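Local coordinates for gamma-glutamyltransferase 1 Threonine peptidase. MEROPS family T03 (Pseudomonas nitroreducens, PDB 7D9W) that catalyses transfer of the gamma-glutamyl group of glutathione and related compounds to amino acids, or to water, at the interface of chains A and B. Coordinates in Å, arbitrary orientation; residue numbers count along the deposited sequence, not the author numbering. Chains: chain A, Gamma-glutamyltransferase 1 Threonine peptidase. MEROPS family T03; chain B, Gamma-glutamyltransferase 1 Threonine peptidase. MEROPS family T03.

Contact 1: the interface of chains A and B. Residues chain A 275, 278-279, 282, 303; chain B 98, 102, 105-106.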
loop_
_atom_site.group_PDB
_atom_site.type_symbol
_atom_site.label_atom_id
_atom_site.label_comp_id
_atom_site.label_asym_id
_atom_site.label_seq_id
_atom_site.Cartn_x
_atom_site.Cartn_y
_atom_site.Cartn_z
ATOM N N LEU A 275 12.596 -2.027 -5.191
ATOM C CA LEU A 275 12.394 -2.429 -6.579
ATOM C C LEU A 275 13.621 -2.098 -7.423
ATOM O O LEU A 275 13.985 -2.863 -8.323
ATOM C CB LEU A 275 11.139 -1.760 -7.145
ATOM C CG LEU A 275 9.830 -2.434 -6.711
ATOM C CD1 LEU A 275 8.608 -1.550 -6.957
ATOM C CD2 LEU A 275 9.667 -3.776 -7.405
ATOM N N LEU A 278 15.951 -4.982 -6.427
ATOM C CA LEU A 278 15.449 -6.252 -6.944
ATOM C C LEU A 278 15.657 -6.348 -8.450
ATOM O O LEU A 278 16.224 -7.327 -8.952
ATOM C CB LEU A 278 13.967 -6.399 -6.601
ATOM C CG LEU A 278 13.616 -6.582 -5.127
ATOM C CD1 LEU A 278 12.140 -6.303 -4.901
ATOM C CD2 LEU A 278 13.963 -7.983 -4.649
ATOM N N ILE A 279 15.204 -5.334 -9.186
ATOM C CA ILE A 279 15.322 -5.349 -10.640
ATOM C C ILE A 279 16.785 -5.293 -11.056
ATOM O O ILE A 279 17.229 -6.055 -11.920
ATOM C CB ILE A 279 14.517 -4.188 -11.257
ATOM C CG1 ILE A 279 13.025 -4.412 -11.012
ATOM C CG2 ILE A 279 14.828 -4.047 -12.750
ATOM C CD1 ILE A 279 12.163 -3.241 -11.411
ATOM N N LYS A 282 18.602 -8.620 -10.233
ATOM C CA LYS A 282 18.155 -9.661 -11.151
ATOM C C LYS A 282 18.788 -9.482 -12.526
ATOM O O LYS A 282 19.209 -10.459 -13.156
ATOM C CB LYS A 282 16.630 -9.657 -11.257
ATOM C CG LYS A 282 16.100 -10.583 -12.336
ATOM C CD LYS A 282 14.625 -10.878 -12.144
ATOM C CE LYS A 282 14.202 -12.115 -12.913
ATOM N NZ LYS A 282 14.475 -11.983 -14.368
ATOM N N LEU A 303 15.172 -15.415 -6.166
ATOM C CA LEU A 303 14.457 -14.270 -5.619
ATOM C C LEU A 303 14.697 -14.133 -4.120
ATOM O O LEU A 303 14.903 -13.024 -3.616
ATOM C CB LEU A 303 12.970 -14.398 -5.926
ATOM C CG LEU A 303 12.532 -13.705 -7.213
ATOM C CD1 LEU A 303 13.153 -14.221 -8.454
ATOM C CD2 LEU A 303 11.010 -13.841 -7.323
ATOM N N PHE B 98 6.175 -4.875 -2.373
ATOM C CA PHE B 98 7.113 -4.653 -3.468
ATOM C C PHE B 98 7.674 -5.959 -4.024
ATOM O O PHE B 98 8.048 -6.002 -5.202
ATOM C CB PHE B 98 8.253 -3.699 -3.070
ATOM C CG PHE B 98 8.884 -3.986 -1.744
ATOM C CD1 PHE B 98 9.899 -4.925 -1.632
ATOM C CD2 PHE B 98 8.495 -3.288 -0.613
ATOM C CE1 PHE B 98 10.496 -5.181 -0.404
ATOM C CE2 PHE B 98 9.091 -3.535 0.619
ATOM C CZ PHE B 98 10.090 -4.489 0.723
ATOM N N PHE B 102 7.291 -6.905 -7.895
ATOM C CA PHE B 102 8.460 -7.436 -8.586
ATOM C C PHE B 102 8.106 -8.677 -9.383
ATOM O O PHE B 102 8.455 -8.795 -10.563
ATOM C CB PHE B 102 9.545 -7.753 -7.560
ATOM C CG PHE B 102 10.823 -8.285 -8.141
ATOM C CD1 PHE B 102 11.423 -7.684 -9.232
ATOM C CD2 PHE B 102 11.455 -9.361 -7.543
ATOM C CE1 PHE B 102 12.618 -8.165 -9.734
ATOM C CE2 PHE B 102 12.646 -9.841 -8.036
ATOM C CZ PHE B 102 13.229 -9.244 -9.128
ATOM N N LEU B 105 5.898 -7.911 -12.362
ATOM C CA LEU B 105 6.734 -7.316 -13.400
ATOM C C LEU B 105 7.544 -8.384 -14.131
ATOM O O LEU B 105 7.613 -8.384 -15.365
ATOM C CB LEU B 105 7.652 -6.246 -12.808
ATOM C CG LEU B 105 6.964 -4.964 -12.334
ATOM C CD1 LEU B 105 7.954 -4.048 -11.622
ATOM C CD2 LEU B 105 6.318 -4.227 -13.498
ATOM N N ASN B 106 8.174 -9.308 -13.393
ATOM C CA ASN B 106 8.903 -10.382 -14.069
ATOM C C ASN B 106 7.964 -11.209 -14.942
ATOM O O ASN B 106 8.312 -11.587 -16.070
ATOM C CB ASN B 106 9.610 -11.303 -13.072
ATOM C CG ASN B 106 10.652 -10.590 -12.247
ATOM O OD1 ASN B 106 11.059 -9.472 -12.560
ATOM N ND2 ASN B 106 11.115 -11.250 -11.196
#
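The ring of B:Phe102 lies against A:Leu278 at the centre of this helix-on-helix packing, which joins the large and small subunits of the gamma-glutamyltranspeptidase where helix 97-109 of chain B meets helices 271-284 and 297-317 of chain A. CB of A:Leu278 sits over the middle of one ring face, 3.7 Å from the centroid, in a CH-pi contact. The two methyls of the leucine spread over the same residue, CD1 toward CB and CG of the phenylalanine and CD2 toward CD2 and CE2. With CG anti to the backbone N (chi1 -179°), B:Phe102 reaches across to chain A, and its tip atom CZ comes 3.6 Å from the main-chain O of A:Leu278. Around the rim, A:Ile279 CG1 runs past CE1 at 4.0 Å, while CG of A:Leu303, from the second helix, meets CE2 at 4.0 Å. An alanine in place of B:Phe102 would probably open a gap between helix 97-109 and the two helices of chain A and leave A:Leu278 CB without the ring face it packs on. One turn earlier, A:Leu275 points its CD2 methyl at the main-chain O of B:Phe98, 3.5 Å away. Toward the polar rim, ND2 of B:Asn106 lies over the opposite ring face, offset toward the rim. A:Lys282 contributes its aliphatic stem here: CD reaches CZ of B:Phe102 at 3.7 Å, and CE lies 3.6 Å from ND2 of B:Asn106.

Contact 2: the interface of chains A and B. Residues chain A 103, 105-107, 113, 118; chain B 41-42, 46, 64.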
loop_
_atom_site.group_PDB
_atom_site.type_symbol
_atom_site.label_atom_id
_atom_site.label_comp_id
_atom_site.label_asym_id
_atom_site.label_seq_id
_atom_site.Cartn_x
_atom_site.Cartn_y
_atom_site.Cartn_z
ATOM N N LYS A 103 9.822 8.025 21.287
ATOM C CA LYS A 103 10.502 6.797 20.879
ATOM C C LYS A 103 10.019 5.576 21.653
ATOM O O LYS A 103 9.836 4.498 21.074
ATOM C CB LYS A 103 12.007 6.997 21.073
ATOM C CG LYS A 103 12.886 5.824 20.721
ATOM C CD LYS A 103 14.353 6.230 20.826
ATOM N N MET A 105 7.150 5.111 23.451
ATOM C CA MET A 105 5.768 5.242 23.892
ATOM C C MET A 105 5.034 3.907 23.998
ATOM O O MET A 105 4.006 3.841 24.681
ATOM C CB MET A 105 4.984 6.159 22.949
ATOM C CG MET A 105 5.067 5.788 21.475
ATOM S SD MET A 105 4.205 6.954 20.389
ATOM C CE MET A 105 2.513 6.826 20.972
ATOM N N TYR A 106 5.520 2.850 23.346
ATOM C CA TYR A 106 4.855 1.554 23.397
ATOM C C TYR A 106 5.592 0.532 24.255
ATOM O O TYR A 106 5.282 -0.661 24.182
ATOM C CB TYR A 106 4.669 0.988 21.989
ATOM C CG TYR A 106 3.871 1.880 21.078
ATOM C CD1 TYR A 106 2.571 2.251 21.404
ATOM C CD2 TYR A 106 4.410 2.351 19.892
ATOM C CE1 TYR A 106 1.835 3.067 20.572
ATOM C CE2 TYR A 106 3.681 3.166 19.056
ATOM C CZ TYR A 106 2.397 3.519 19.400
ATOM O OH TYR A 106 1.675 4.335 18.559
ATOM N N LEU A 107 6.553 0.962 25.063
ATOM C CA LEU A 107 7.260 0.073 25.974
ATOM C C LEU A 107 6.654 0.175 27.370
ATOM O O LEU A 107 6.174 1.236 27.779
ATOM C CB LEU A 107 8.751 0.415 26.018
ATOM C CG LEU A 107 9.476 0.509 24.674
ATOM C CD1 LEU A 107 10.977 0.705 24.877
ATOM C CD2 LEU A 107 9.215 -0.723 23.819
ATOM N N VAL A 113 7.926 -4.248 24.617
ATOM C CA VAL A 113 6.857 -3.752 23.755
ATOM C C VAL A 113 5.517 -4.229 24.299
ATOM O O VAL A 113 5.332 -5.421 24.580
ATOM C CB VAL A 113 7.064 -4.212 22.306
ATOM C CG1 VAL A 113 5.909 -3.742 21.431
ATOM C CG2 VAL A 113 8.381 -3.685 21.770
ATOM N N SER A 118 0.378 -0.495 19.739
ATOM C CA SER A 118 0.587 0.192 18.470
ATOM C C SER A 118 -0.374 -0.280 17.386
ATOM O O SER A 118 -0.301 0.207 16.251
ATOM C CB SER A 118 2.031 -0.004 18.004
ATOM O OG SER A 118 2.307 -1.377 17.791
ATOM N N MET B 41 0.941 3.621 13.288
ATOM C CA MET B 41 2.127 3.775 14.126
ATOM C C MET B 41 2.926 2.478 14.245
ATOM O O MET B 41 4.131 2.510 14.524
ATOM C CB MET B 41 1.734 4.255 15.528
ATOM C CG MET B 41 1.167 5.667 15.622
ATOM S SD MET B 41 2.265 6.999 15.063
ATOM C CE MET B 41 3.523 7.020 16.321
ATOM N N ASP B 42 2.278 1.323 14.065
ATOM C CA ASP B 42 2.993 0.055 14.176
ATOM C C ASP B 42 4.016 -0.136 13.065
ATOM O O ASP B 42 4.808 -1.083 13.126
ATOM C CB ASP B 42 2.012 -1.119 14.166
ATOM C CG ASP B 42 2.697 -2.441 14.435
ATOM O OD1 ASP B 42 3.262 -2.590 15.537
ATOM O OD2 ASP B 42 2.677 -3.316 13.540
ATOM N N SER B 46 9.291 0.004 17.104
ATOM C CA SER B 46 8.999 0.338 18.492
ATOM C C SER B 46 10.194 0.111 19.407
ATOM O O SER B 46 10.224 0.652 20.518
ATOM C CB SER B 46 7.812 -0.486 18.997
ATOM O OG SER B 46 6.618 -0.138 18.323
ATOM N N ILE B 64 10.362 6.072 16.226
ATOM C CA ILE B 64 9.286 7.040 16.393
ATOM C C ILE B 64 9.867 8.411 16.719
ATOM O O ILE B 64 10.703 8.547 17.622
ATOM C CB ILE B 64 8.318 6.597 17.504
ATOM C CG1 ILE B 64 7.657 5.265 17.160
ATOM C CG2 ILE B 64 7.269 7.693 17.763
ATOM C CD1 ILE B 64 7.126 4.520 18.373
HETATM O O HOH W 1 10.903 4.110 18.318
HETATM O O HOH W 2 8.093 2.522 21.627
HETATM O O HOH W 3 4.849 -1.902 19.212
#
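A:Ser118 donates a hydrogen bond from its hydroxyl OG to the carboxylate OD1 of B:Asp42, at 2.7 Å, joining the large and small subunits of this gamma-glutamyltranspeptidase, an N-terminal nucleophile hydrolase. The hydroxyl comes to the anti side of OD1, 26° out of the carboxylate plane; B:Asp42 extends toward it with CG anti to its backbone N (chi1 -174°). B:Met41 and B:Asp42 belong to the 3-10 helix 40-43, whose B:Glu40 and B:Asp43 bind L-glutamate, and A:Ser118 and A:Tyr106 may help to steady that turn. Alongside, the ring of A:Tyr106 enters between small-subunit side chains: its CE2 meets the CD1 methyl of B:Ile64 at 3.8 Å, and CZ lies 4.0 Å from CB of B:Met41. Both partners cross the tyrosine at about a right angle. Chain A clamps the ring between A:Met105 CG, over the centre of one face, and A:Ser118 CB, over the centre of the other, which probably restricts its rotation; the serine thus both braces the ring and binds the aspartate. Water extends the polar contacts. Water 3 joins A:Ser118 OG to B:Ser46 OG, and B:Ser46 OG lies 2.7 Å from the oxygen of water 3. Water 2 gathers three backbone groups, bonding to O of A:Lys103 at 2.7 Å, to N of A:Tyr106 and to O of B:Ser46. Water 1, its oxygen 2.9 Å from B:Ile64 N, also bonds to A:Lys103 O.

Contact 1 and contact 2 lie about 31 Å apart, measured between the centres of their C-alpha atoms, and share no residue or secondary-structure element. Contact 1 is an apolar packing of helices, whereas contact 2 joins loops of chain A to a 3-10 turn and loops of chain B, partly through water. Together they tie the two subunits into a heterodimer at separate places. In sequence, helix 97-109 of contact 1 follows shortly after the glutamate-binding B:Gly93 and B:Gly94, while the turn of contact 2 itself includes binding residues, and the large subunit may thus help to support the substrate site from both.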